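Long-range contact in delta toxin (PDB 2YGT), which probably forms beta-barrel pores in target cell membranes, as a secreted haemolytic toxin: residues S104-T116 with I162-N174. Numbering follows the deposited sequence.
Sequences SSVKIVDSVPKNT and IQTNDTNSIASWN. With ZN (zinc ion), chain C.
A face-to-face packing of two sheets, closed at both ends by backbone bonds, brings strand 107-112 over the hairpin of 162-166 and 170-174. The axes of 107-112 and 170-174 pass 8.4 Å apart at 15°, whereas T116 and I162 form a non-hydrogen-bonded antiparallel pair within one sheet. Beside that pair, Q163 N donates to N115 O at 2.8 Å; at the far end I108 N donates to N168 O, and the I108 side chain covers the hairpin turn with CD1 near I170 N. Between them the indole N-H edge of W173 meets the carbonyl of the cis-proline P113: NE1 donates to P113 O at 2.9 Å, in both the ring plane and the carbonyl plane, on a lone pair. P113 CD lies over the face of the pyrrole part of the ring, 3.1 Å from W173 NE1. F229 of strand 224-235 stacks on the W173 ring. The Q163 chain leaves with CG anti to the backbone N (chi1 -176°) and runs extended to S111, where NE2 donates to OG at 2.8 Å; its OE1 accepts from two waters. One of these waters also binds the zinc ion, whose single protein ligand among the two segments is D166 OD2, at 2.2 Å. A second zinc-bound water donates to D110 OD1 at 2.6 Å. D110 OD1 and D166 OD1 lie 5.6 Å apart, and the metal's positive charge probably offsets their repulsion, consistent with a zinc bridge between the two sheets, direct from D166 and water-mediated from D110.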
ATOM      1  N   SER A 104      -4.512 -19.826 -16.434  1.00 28.70           N
ATOM      2  CA  SER A 104      -4.499 -19.359 -17.814  1.00 23.19           C
ATOM      3  C   SER A 104      -3.141 -18.753 -18.148  1.00 24.32           C
ATOM      4  O   SER A 104      -3.001 -18.012 -19.121  1.00 22.67           O
ATOM      5  CB  SER A 104      -5.604 -18.328 -18.043  1.00 27.54           C
ATOM      6  OG  SER A 104      -6.875 -18.864 -17.724  1.00 31.14           O
ATOM      7  N   SER A 105      -2.149 -19.080 -17.326  1.00 22.83           N
ATOM      8  CA  SER A 105      -0.786 -18.576 -17.477  1.00 29.82           C
ATOM      9  C   SER A 105      -0.690 -17.043 -17.524  1.00 29.41           C
ATOM     10  O   SER A 105       0.167 -16.482 -18.212  1.00 33.60           O
ATOM     11  CB  SER A 105      -0.087 -19.220 -18.679  1.00 24.61           C
ATOM     12  OG  SER A 105      -0.845 -19.075 -19.859  1.00 35.67           O
ATOM     13  N   VAL A 106      -1.573 -16.377 -16.787  1.00 25.59           N
ATOM     14  CA  VAL A 106      -1.416 -14.959 -16.496  1.00 20.44           C
ATOM     15  C   VAL A 106      -0.515 -14.872 -15.276  1.00 20.16           C
ATOM     16  O   VAL A 106      -0.730 -15.585 -14.299  1.00 20.30           O
ATOM     17  CB  VAL A 106      -2.768 -14.296 -16.189  1.00 20.82           C
ATOM     18  CG1 VAL A 106      -2.575 -12.828 -15.801  1.00 19.37           C
ATOM     19  CG2 VAL A 106      -3.701 -14.430 -17.379  1.00 20.43           C
ATOM     20  N   LYS A 107       0.497 -14.012 -15.329  1.00 19.82           N
ATOM     21  CA  LYS A 107       1.499 -13.971 -14.268  1.00 21.48           C
ATOM     22  C   LYS A 107       1.807 -12.571 -13.751  1.00 25.90           C
ATOM     23  O   LYS A 107       1.861 -11.609 -14.516  1.00 30.87           O
ATOM     24  CB  LYS A 107       2.806 -14.607 -14.747  1.00 20.15           C
ATOM     25  CG  LYS A 107       2.717 -16.082 -15.078  1.00 26.69           C
ATOM     26  CD  LYS A 107       3.976 -16.548 -15.790  1.00 29.77           C
ATOM     27  CE  LYS A 107       3.887 -18.014 -16.184  1.00 38.62           C
ATOM     28  NZ  LYS A 107       5.097 -18.453 -16.939  1.00 42.18           N
ATOM     29  N   ILE A 108       2.020 -12.473 -12.442  1.00 27.55           N
ATOM     30  CA  ILE A 108       2.653 -11.297 -11.862  1.00 26.26           C
ATOM     31  C   ILE A 108       4.156 -11.485 -12.023  1.00 19.63           C
ATOM     32  O   ILE A 108       4.734 -12.387 -11.423  1.00 22.93           O
ATOM     33  CB  ILE A 108       2.330 -11.153 -10.364  1.00 21.63           C
ATOM     34  CG1 ILE A 108       0.814 -11.119 -10.138  1.00 20.48           C
ATOM     35  CG2 ILE A 108       2.986  -9.902  -9.795  1.00 17.65           C
ATOM     36  CD1 ILE A 108       0.415 -10.972  -8.681  1.00 17.68           C
ATOM     37  N   VAL A 109       4.791 -10.654 -12.841  1.00 18.50           N
ATOM     38  CA  VAL A 109       6.210 -10.848 -13.127  1.00 22.55           C
ATOM     39  C   VAL A 109       7.129  -9.862 -12.406  1.00 21.21           C
ATOM     40  O   VAL A 109       8.350 -10.017 -12.421  1.00 20.11           O
ATOM     41  CB  VAL A 109       6.494 -10.832 -14.644  1.00 25.67           C
ATOM     42  CG1 VAL A 109       5.721 -11.952 -15.332  1.00 19.54           C
ATOM     43  CG2 VAL A 109       6.142  -9.476 -15.235  1.00 18.72           C
ATOM     44  N   ASP A 110       6.538  -8.854 -11.773  1.00 18.08           N
ATOM     45  CA  ASP A 110       7.297  -7.941 -10.925  1.00 17.88           C
ATOM     46  C   ASP A 110       6.364  -7.037 -10.130  1.00 17.40           C
ATOM     47  O   ASP A 110       5.199  -6.862 -10.488  1.00 17.85           O
ATOM     48  CB  ASP A 110       8.278  -7.105 -11.751  1.00 17.97           C
ATOM     49  CG  ASP A 110       9.620  -6.933 -11.059  1.00 22.74           C
ATOM     50  OD1 ASP A 110       9.640  -6.792  -9.819  1.00 20.54           O
ATOM     51  OD2 ASP A 110      10.656  -6.947 -11.754  1.00 24.45           O
ATOM     52  N   SER A 111       6.880  -6.473  -9.043  1.00 20.12           N
ATOM     53  CA  SER A 111       6.090  -5.592  -8.192  1.00 16.91           C
ATOM     54  C   SER A 111       6.969  -4.684  -7.338  1.00 25.49           C
ATOM     55  O   SER A 111       8.157  -4.946  -7.148  1.00 21.00           O
ATOM     56  CB  SER A 111       5.153  -6.410  -7.298  1.00 16.86           C
ATOM     57  OG  SER A 111       5.872  -7.316  -6.482  1.00 17.10           O
ATOM     58  N   VAL A 112       6.375  -3.615  -6.827  1.00 16.62           N
ATOM     59  CA  VAL A 112       7.072  -2.692  -5.945  1.00 20.10           C
ATOM     60  C   VAL A 112       6.084  -2.189  -4.900  1.00 17.62           C
ATOM     61  O   VAL A 112       4.885  -2.110  -5.176  1.00 16.99           O
ATOM     62  CB  VAL A 112       7.640  -1.494  -6.725  1.00 23.26           C
ATOM     63  CG1 VAL A 112       8.898  -1.899  -7.489  1.00 17.00           C
ATOM     64  CG2 VAL A 112       6.583  -0.927  -7.666  1.00 16.50           C
ATOM     65  N   PRO A 113       6.575  -1.841  -3.696  1.00 17.45           N
ATOM     66  CA  PRO A 113       7.979  -1.850  -3.257  1.00 16.74           C
ATOM     67  C   PRO A 113       8.557  -3.257  -3.114  1.00 24.34           C
ATOM     68  O   PRO A 113       7.811  -4.219  -2.929  1.00 18.14           O
ATOM     69  CB  PRO A 113       7.927  -1.175  -1.877  1.00 16.74           C
ATOM     70  CG  PRO A 113       6.586  -0.519  -1.794  1.00 16.49           C
ATOM     71  CD  PRO A 113       5.676  -1.332  -2.647  1.00 16.86           C
ATOM     72  N   LYS A 114       9.882  -3.365  -3.200  1.00 23.40           N
ATOM     73  CA  LYS A 114      10.569  -4.639  -3.020  1.00 21.18           C
ATOM     74  C   LYS A 114      11.131  -4.730  -1.615  1.00 21.57           C
ATOM     75  O   LYS A 114      11.397  -3.711  -0.979  1.00 22.52           O
ATOM     76  CB  LYS A 114      11.730  -4.778  -4.002  1.00 21.69           C
ATOM     77  CG  LYS A 114      11.347  -4.686  -5.459  1.00 30.89           C
ATOM     78  CD  LYS A 114      12.591  -4.750  -6.326  1.00 33.89           C
ATOM     79  CE  LYS A 114      12.259  -4.565  -7.787  1.00 29.16           C
ATOM     80  NZ  LYS A 114      13.489  -4.519  -8.617  1.00 39.61           N
ATOM     81  N   ASN A 115      11.319  -5.958  -1.144  1.00 24.12           N
ATOM     82  CA  ASN A 115      11.941  -6.209   0.149  1.00 27.53           C
ATOM     83  C   ASN A 115      11.396  -5.300   1.245  1.00 26.41           C
ATOM     84  O   ASN A 115      10.206  -5.339   1.557  1.00 25.86           O
ATOM     85  CB  ASN A 115      13.463  -6.078   0.039  1.00 33.71           C
ATOM     86  CG  ASN A 115      14.061  -7.058  -0.958  1.00 49.16           C
ATOM     87  OD1 ASN A 115      14.908  -6.694  -1.776  1.00 55.50           O
ATOM     88  ND2 ASN A 115      13.612  -8.309  -0.901  1.00 48.12           N
ATOM     89  N   THR A 116      12.267  -4.478   1.820  1.00 24.20           N
ATOM     90  CA  THR A 116      11.872  -3.602   2.917  1.00 33.82           C
ATOM     91  C   THR A 116      12.233  -2.144   2.645  1.00 18.13           C
ATOM     92  O   THR A 116      13.319  -1.843   2.154  1.00 26.89           O
ATOM     93  CB  THR A 116      12.514  -4.043   4.252  1.00 38.86           C
ATOM     94  OG1 THR A 116      12.178  -5.410   4.519  1.00 52.36           O
ATOM     95  CG2 THR A 116      12.017  -3.174   5.396  1.00 32.26           C
ATOM     96  N   ILE A 162       7.189  -3.866   4.265  1.00 19.34           N
ATOM     97  CA  ILE A 162       7.882  -5.064   3.827  1.00 21.82           C
ATOM     98  C   ILE A 162       7.004  -5.867   2.877  1.00 16.63           C
ATOM     99  O   ILE A 162       5.811  -6.047   3.122  1.00 18.98           O
ATOM    100  CB  ILE A 162       8.281  -5.951   5.019  1.00 28.33           C
ATOM    101  CG1 ILE A 162       8.842  -7.285   4.525  1.00 32.30           C
ATOM    102  CG2 ILE A 162       7.087  -6.189   5.921  1.00 26.89           C
ATOM    103  CD1 ILE A 162       9.506  -8.102   5.604  1.00 38.11           C
ATOM    104  N   GLN A 163       7.589  -6.337   1.781  1.00 17.78           N
ATOM    105  CA  GLN A 163       6.869  -7.227   0.882  1.00 22.59           C
ATOM    106  C   GLN A 163       6.935  -8.647   1.422  1.00 20.07           C
ATOM    107  O   GLN A 163       7.997  -9.271   1.434  1.00 21.89           O
ATOM    108  CB  GLN A 163       7.420  -7.163  -0.544  1.00 19.96           C
ATOM    109  CG  GLN A 163       6.620  -8.018  -1.520  1.00 17.93           C
ATOM    110  CD  GLN A 163       6.865  -7.652  -2.968  1.00 21.64           C
ATOM    111  OE1 GLN A 163       7.988  -7.738  -3.463  1.00 18.20           O
ATOM    112  NE2 GLN A 163       5.807  -7.257  -3.664  1.00 22.21           N
ATOM    113  N   THR A 164       5.796  -9.150   1.877  1.00 15.23           N
ATOM    114  CA  THR A 164       5.746 -10.449   2.532  1.00 15.64           C
ATOM    115  C   THR A 164       5.495 -11.574   1.532  1.00 20.87           C
ATOM    116  O   THR A 164       5.818 -12.730   1.792  1.00 23.36           O
ATOM    117  CB  THR A 164       4.667 -10.464   3.626  1.00 30.58           C
ATOM    118  OG1 THR A 164       3.405 -10.090   3.058  1.00 25.70           O
ATOM    119  CG2 THR A 164       5.029  -9.474   4.727  1.00 15.50           C
ATOM    120  N   ASN A 165       4.921 -11.231   0.386  1.00 23.48           N
ATOM    121  CA  ASN A 165       4.732 -12.199  -0.685  1.00 23.64           C
ATOM    122  C   ASN A 165       5.072 -11.589  -2.033  1.00 27.19           C
ATOM    123  O   ASN A 165       4.692 -10.456  -2.325  1.00 15.73           O
ATOM    124  CB  ASN A 165       3.300 -12.733  -0.689  1.00 29.61           C
ATOM    125  CG  ASN A 165       3.045 -13.722   0.426  1.00 36.03           C
ATOM    126  OD1 ASN A 165       3.490 -14.866   0.366  1.00 39.28           O
ATOM    127  ND2 ASN A 165       2.318 -13.288   1.451  1.00 40.59           N
ATOM    128  N   ASP A 166       5.788 -12.349  -2.853  1.00 28.18           N
ATOM    129  CA  ASP A 166       6.218 -11.875  -4.160  1.00 26.41           C
ATOM    130  C   ASP A 166       6.311 -13.036  -5.146  1.00 25.38           C
ATOM    131  O   ASP A 166       7.402 -13.513  -5.451  1.00 23.13           O
ATOM    132  CB  ASP A 166       7.573 -11.176  -4.033  1.00 23.83           C
ATOM    133  CG  ASP A 166       8.043 -10.565  -5.336  1.00 26.67           C
ATOM    134  OD1 ASP A 166       7.197 -10.233  -6.193  1.00 26.40           O
ATOM    135  OD2 ASP A 166       9.268 -10.409  -5.495  1.00 27.25           O
ATOM    136  N   THR A 167       5.161 -13.497  -5.632  1.00 23.76           N
ATOM    137  CA  THR A 167       5.128 -14.601  -6.588  1.00 25.28           C
ATOM    138  C   THR A 167       4.260 -14.269  -7.795  1.00 24.45           C
ATOM    139  O   THR A 167       3.702 -13.176  -7.893  1.00 24.85           O
ATOM    140  CB  THR A 167       4.590 -15.901  -5.950  1.00 18.21           C
ATOM    141  OG1 THR A 167       3.161 -15.829  -5.849  1.00 22.44           O
ATOM    142  CG2 THR A 167       5.193 -16.122  -4.570  1.00 18.18           C
ATOM    143  N   ASN A 168       4.153 -15.223  -8.713  1.00 25.87           N
ATOM    144  CA  ASN A 168       3.289 -15.077  -9.875  1.00 18.26           C
ATOM    145  C   ASN A 168       1.825 -14.969  -9.474  1.00 18.91           C
ATOM    146  O   ASN A 168       1.004 -14.439 -10.223  1.00 18.81           O
ATOM    147  CB  ASN A 168       3.469 -16.262 -10.821  1.00 25.68           C
ATOM    148  CG  ASN A 168       4.780 -16.210 -11.575  1.00 26.77           C
ATOM    149  OD1 ASN A 168       5.339 -15.135 -11.798  1.00 22.26           O
ATOM    150  ND2 ASN A 168       5.275 -17.372 -11.979  1.00 19.51           N
ATOM    151  N   SER A 169       1.507 -15.468  -8.283  1.00 18.66           N
ATOM    152  CA  SER A 169       0.123 -15.540  -7.828  1.00 22.48           C
ATOM    153  C   SER A 169      -0.272 -14.410  -6.882  1.00 25.64           C
ATOM    154  O   SER A 169      -1.453 -14.073  -6.779  1.00 18.70           O
ATOM    155  CB  SER A 169      -0.141 -16.888  -7.156  1.00 19.80           C
ATOM    156  OG  SER A 169       0.179 -17.958  -8.026  1.00 29.72           O
ATOM    157  N   ILE A 170       0.701 -13.830  -6.184  1.00 17.92           N
ATOM    158  CA  ILE A 170       0.381 -12.813  -5.188  1.00 17.51           C
ATOM    159  C   ILE A 170       1.539 -11.882  -4.833  1.00 16.83           C
ATOM    160  O   ILE A 170       2.691 -12.303  -4.717  1.00 16.76           O
ATOM    161  CB  ILE A 170      -0.168 -13.453  -3.889  1.00 17.92           C
ATOM    162  CG1 ILE A 170      -0.629 -12.375  -2.908  1.00 17.58           C
ATOM    163  CG2 ILE A 170       0.882 -14.337  -3.238  1.00 18.03           C
ATOM    164  CD1 ILE A 170      -1.345 -12.928  -1.692  1.00 18.06           C
ATOM    165  N   ALA A 171       1.213 -10.605  -4.670  1.00 18.51           N
ATOM    166  CA  ALA A 171       2.138  -9.630  -4.114  1.00 20.77           C
ATOM    167  C   ALA A 171       1.510  -9.054  -2.852  1.00 15.82           C
ATOM    168  O   ALA A 171       0.376  -8.580  -2.885  1.00 15.95           O
ATOM    169  CB  ALA A 171       2.419  -8.531  -5.122  1.00 22.82           C
ATOM    170  N   SER A 172       2.246  -9.104  -1.744  1.00 17.79           N
ATOM    171  CA  SER A 172       1.724  -8.690  -0.447  1.00 17.92           C
ATOM    172  C   SER A 172       2.656  -7.719   0.270  1.00 19.83           C
ATOM    173  O   SER A 172       3.876  -7.887   0.243  1.00 18.95           O
ATOM    174  CB  SER A 172       1.504  -9.913   0.437  1.00 16.11           C
ATOM    175  OG  SER A 172       0.803 -10.913  -0.266  1.00 28.93           O
ATOM    176  N   TRP A 173       2.077  -6.719   0.928  1.00 16.51           N
ATOM    177  CA  TRP A 173       2.865  -5.744   1.671  1.00 19.69           C
ATOM    178  C   TRP A 173       2.340  -5.551   3.088  1.00 21.97           C
ATOM    179  O   TRP A 173       1.134  -5.453   3.312  1.00 19.36           O
ATOM    180  CB  TRP A 173       2.886  -4.396   0.949  1.00 20.92           C
ATOM    181  CG  TRP A 173       3.505  -4.435  -0.410  1.00 21.69           C
ATOM    182  CD1 TRP A 173       4.819  -4.239  -0.719  1.00 14.31           C
ATOM    183  CD2 TRP A 173       2.832  -4.678  -1.649  1.00 14.61           C
ATOM    184  NE1 TRP A 173       5.007  -4.348  -2.079  1.00 22.26           N
ATOM    185  CE2 TRP A 173       3.801  -4.619  -2.671  1.00 18.12           C
ATOM    186  CE3 TRP A 173       1.501  -4.942  -1.993  1.00 14.89           C
ATOM    187  CZ2 TRP A 173       3.483  -4.815  -4.012  1.00 21.20           C
ATOM    188  CZ3 TRP A 173       1.188  -5.137  -3.327  1.00 14.99           C
ATOM    189  CH2 TRP A 173       2.175  -5.072  -4.320  1.00 14.81           C
ATOM    190  N   ASN A 174       3.263  -5.508   4.040  1.00 26.11           N
ATOM    191  CA  ASN A 174       2.947  -5.149   5.414  1.00 19.48           C
ATOM    192  C   ASN A 174       3.534  -3.786   5.733  1.00 17.13           C
ATOM    193  O   ASN A 174       4.747  -3.581   5.638  1.00 14.46           O
ATOM    194  CB  ASN A 174       3.500  -6.183   6.395  1.00 25.07           C
ATOM    195  CG  ASN A 174       2.579  -7.375   6.570  1.00 43.43           C
ATOM    196  OD1 ASN A 174       1.421  -7.347   6.151  1.00 50.62           O
ATOM    197  ND2 ASN A 174       3.086  -8.427   7.203  1.00 51.98           N
TER
HETATM  198 ZN    ZN C1292      10.307  -8.877  -6.731  1.00 23.82          ZN
HETATM  199  O   HOH W   1      11.603  -7.490  -8.221  1.00 13.74           O
HETATM  200  O   HOH W   2       8.993  -7.051  -5.729  1.00 23.10           O
HETATM  201  O   HOH W   3      10.518  -8.230  -2.688  1.00 25.23           O
HETATM  202  O   HOH W   4      11.388  -9.542   1.297  1.00 34.71           O
HETATM  203  O   HOH W   5      11.806  -8.550  -4.988  1.00 22.94           O